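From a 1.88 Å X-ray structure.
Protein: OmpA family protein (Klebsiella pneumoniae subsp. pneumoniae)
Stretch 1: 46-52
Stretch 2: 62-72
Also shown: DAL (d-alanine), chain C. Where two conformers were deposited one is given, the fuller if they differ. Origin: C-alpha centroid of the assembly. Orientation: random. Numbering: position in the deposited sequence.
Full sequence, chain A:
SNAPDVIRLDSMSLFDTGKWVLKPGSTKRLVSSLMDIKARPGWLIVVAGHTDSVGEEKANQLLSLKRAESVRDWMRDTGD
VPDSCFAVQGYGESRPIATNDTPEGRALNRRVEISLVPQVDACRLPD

Stretch 1 (46-52) VVAGHTD
Stretch 2, residues 62-72: LLSLKRAESVR

The strand meets the helix at a glycine: G49 CA lies 3.1 Å from S64 O in a CA-H...O contact with an angle of 163° at the hydrogen, and G49 CA and S64 CA are 4.3 Å apart. G49 (phi/psi -94/155) has no side chain, and an ideal CB would sit 1.6 Å from S64 O, a clash, so at this position the absence of a side chain is what leaves room for the contact. Strand 46-49 (phi -88 to -111, psi 111 to 155) runs at 138° to helix 62-72, with axes approaching to 6.2 Å. The helix is regular, its i+4 bonds including A68 N to S64 O at 3.2 Å; S64 O therefore serves the helix while facing G49. Before the glycine the contact is apolar. V47 (t) points toward the helix, its CG1 4.0 Å from both A68 CB and V71 CG1 (V71 also t). A68 is small enough to let the strand backbone in, its CB 3.4 Å from V47 O and 3.7 Å from G49 N. A48 points away. Beyond the glycine, the CA-to-CB bond of H50 (-141/165) points away from the helix (m, chi2 -98°), but its carbonyl is offered: R67 NH1 donates to H50 O at 3.1 Å, 162°, the one hydrogen bond between the stretches. T51 (-138/165, p) places CG2 3.8 Å from S64 CB and 4.0 Å from L63 CG, while its OG1 donates to D52 O at 2.9 Å. R67, m at chi1 and nearly extended beyond (172°, 169°, 168°), also grips d-alanine: NH1 to DAL OXT is 3.0 Å and NH2 to DAL O 2.8 Å, so two nitrogens of the guanidinium hydrogen-bond to the two carboxylate oxygens, the positive group facing the negative one. D52 N donates to DAL OXT at 3.0 Å, joining the loop to the same carboxylate. Together the stretches bury 392 Å².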

# COMPACT_ATOMS: atom_id res chain seq x y z
N VAL A 46 6.79 3.37 -4.89
CA VAL A 46 7.00 3.29 -3.42
C VAL A 46 5.68 2.80 -2.82
O VAL A 46 4.67 3.51 -2.95
CB VAL A 46 7.48 4.62 -2.82
CG1 VAL A 46 7.52 4.57 -1.29
CG2 VAL A 46 8.83 5.03 -3.38
N VAL A 47 5.70 1.62 -2.21
CA VAL A 47 4.48 1.00 -1.64
C VAL A 47 4.58 1.09 -0.12
O VAL A 47 5.46 0.44 0.45
CB VAL A 47 4.32 -0.46 -2.12
CG1 VAL A 47 2.97 -1.02 -1.71
CG2 VAL A 47 4.50 -0.58 -3.63
N ALA A 48 3.72 1.91 0.50
CA ALA A 48 3.78 2.17 1.95
C ALA A 48 2.56 1.56 2.65
O ALA A 48 1.41 1.88 2.25
CB ALA A 48 3.87 3.65 2.21
N GLY A 49 2.83 0.70 3.64
CA GLY A 49 1.75 0.07 4.42
C GLY A 49 1.47 0.85 5.69
O GLY A 49 2.39 1.53 6.24
N HIS A 50 0.24 0.72 6.19
CA HIS A 50 -0.21 1.43 7.41
C HIS A 50 -1.10 0.50 8.24
O HIS A 50 -1.58 -0.52 7.70
CB HIS A 50 -1.00 2.68 7.02
CG HIS A 50 -0.23 3.68 6.22
ND1 HIS A 50 0.36 4.78 6.80
CD2 HIS A 50 -0.01 3.78 4.90
CE1 HIS A 50 0.95 5.51 5.88
NE2 HIS A 50 0.74 4.91 4.68
N THR A 51 -1.32 0.88 9.49
CA THR A 51 -2.18 0.09 10.40
C THR A 51 -3.05 1.04 11.21
O THR A 51 -2.79 2.26 11.17
CB THR A 51 -1.36 -0.73 11.40
OG1 THR A 51 -0.78 0.16 12.35
CG2 THR A 51 -0.26 -1.53 10.74
N ASP A 52 -4.10 0.50 11.85
CA ASP A 52 -4.89 1.32 12.80
C ASP A 52 -4.05 1.32 14.09
O ASP A 52 -3.00 0.64 14.10
CB ASP A 52 -6.33 0.79 12.94
CG ASP A 52 -6.42 -0.63 13.45
OD1 ASP A 52 -5.49 -1.05 14.16
OD2 ASP A 52 -7.43 -1.32 13.13
N LEU A 62 5.74 -4.19 11.67
CA LEU A 62 5.90 -5.41 10.83
C LEU A 62 4.64 -5.60 9.98
O LEU A 62 4.79 -5.87 8.77
CB LEU A 62 6.15 -6.63 11.72
CG LEU A 62 6.29 -7.97 10.99
CD1 LEU A 62 7.50 -7.96 10.06
CD2 LEU A 62 6.41 -9.12 11.98
N LEU A 63 3.46 -5.51 10.60
CA LEU A 63 2.18 -5.68 9.87
C LEU A 63 2.10 -4.69 8.70
O LEU A 63 1.72 -5.14 7.59
CB LEU A 63 1.02 -5.46 10.83
CG LEU A 63 -0.37 -5.48 10.20
CD1 LEU A 63 -0.58 -6.76 9.40
CD2 LEU A 63 -1.45 -5.32 11.25
N SER A 64 2.42 -3.42 8.94
CA SER A 64 2.36 -2.39 7.87
C SER A 64 3.26 -2.80 6.70
O SER A 64 2.88 -2.61 5.53
CB SER A 64 2.71 -1.02 8.39
OG SER A 64 4.11 -0.89 8.66
N LEU A 65 4.41 -3.39 7.01
CA LEU A 65 5.36 -3.78 5.95
C LEU A 65 4.81 -5.01 5.21
O LEU A 65 4.94 -5.05 3.97
CB LEU A 65 6.72 -4.03 6.60
CG LEU A 65 7.92 -4.03 5.68
CD1 LEU A 65 8.07 -2.70 4.94
CD2 LEU A 65 9.17 -4.35 6.49
N LYS A 66 4.19 -5.96 5.93
CA LYS A 66 3.63 -7.16 5.25
C LYS A 66 2.50 -6.72 4.30
O LYS A 66 2.33 -7.35 3.24
CB LYS A 66 3.15 -8.22 6.24
CG LYS A 66 4.26 -8.92 7.02
CD LYS A 66 3.81 -10.16 7.76
CE LYS A 66 4.95 -10.92 8.39
NZ LYS A 66 4.49 -12.14 9.09
N ARG A 67 1.79 -5.65 4.64
CA ARG A 67 0.67 -5.18 3.79
C ARG A 67 1.24 -4.60 2.51
O ARG A 67 0.66 -4.83 1.44
CB ARG A 67 -0.18 -4.15 4.55
CG ARG A 67 -1.05 -4.80 5.62
CD ARG A 67 -1.76 -3.82 6.53
NE ARG A 67 -2.73 -4.58 7.30
CZ ARG A 67 -3.40 -4.16 8.37
NH1 ARG A 67 -3.21 -2.94 8.85
NH2 ARG A 67 -4.27 -4.98 8.94
N ALA A 68 2.33 -3.83 2.63
CA ALA A 68 2.98 -3.26 1.44
C ALA A 68 3.50 -4.41 0.58
O ALA A 68 3.30 -4.37 -0.63
CB ALA A 68 4.09 -2.32 1.86
N GLU A 69 4.01 -5.47 1.21
CA GLU A 69 4.53 -6.63 0.44
C GLU A 69 3.38 -7.36 -0.28
O GLU A 69 3.62 -7.84 -1.40
CB GLU A 69 5.32 -7.57 1.34
CG GLU A 69 6.62 -6.96 1.82
CD GLU A 69 7.34 -7.77 2.88
OE1 GLU A 69 6.75 -8.74 3.40
OE2 GLU A 69 8.50 -7.43 3.20
N SER A 70 2.20 -7.48 0.35
CA SER A 70 1.04 -8.16 -0.30
C SER A 70 0.65 -7.41 -1.58
O SER A 70 0.38 -8.07 -2.60
CB SER A 70 -0.14 -8.29 0.62
OG SER A 70 0.12 -9.19 1.69
N VAL A 71 0.59 -6.07 -1.51
CA VAL A 71 0.24 -5.22 -2.69
C VAL A 71 1.37 -5.32 -3.72
O VAL A 71 1.06 -5.54 -4.90
CB VAL A 71 -0.07 -3.78 -2.26
CG1 VAL A 71 -0.20 -2.83 -3.43
CG2 VAL A 71 -1.31 -3.72 -1.39
N ARG A 72 2.63 -5.23 -3.29
CA ARG A 72 3.76 -5.38 -4.24
C ARG A 72 3.60 -6.72 -4.97
O ARG A 72 3.59 -6.73 -6.22
CB ARG A 72 5.12 -5.35 -3.53
CG ARG A 72 6.30 -5.70 -4.42
CD ARG A 72 7.53 -6.07 -3.61
NE ARG A 72 7.28 -7.30 -2.87
CZ ARG A 72 7.94 -7.69 -1.80
NH1 ARG A 72 8.90 -6.94 -1.28
NH2 ARG A 72 7.60 -8.82 -1.20
N DAL C . -3.53 -2.50 14.37
CA DAL C . -4.40 -3.58 13.83
CB DAL C . -3.93 -4.92 14.33
C DAL C . -4.41 -3.52 12.30
O DAL C . -4.81 -4.48 11.63
OXT DAL C . -4.05 -2.52 11.68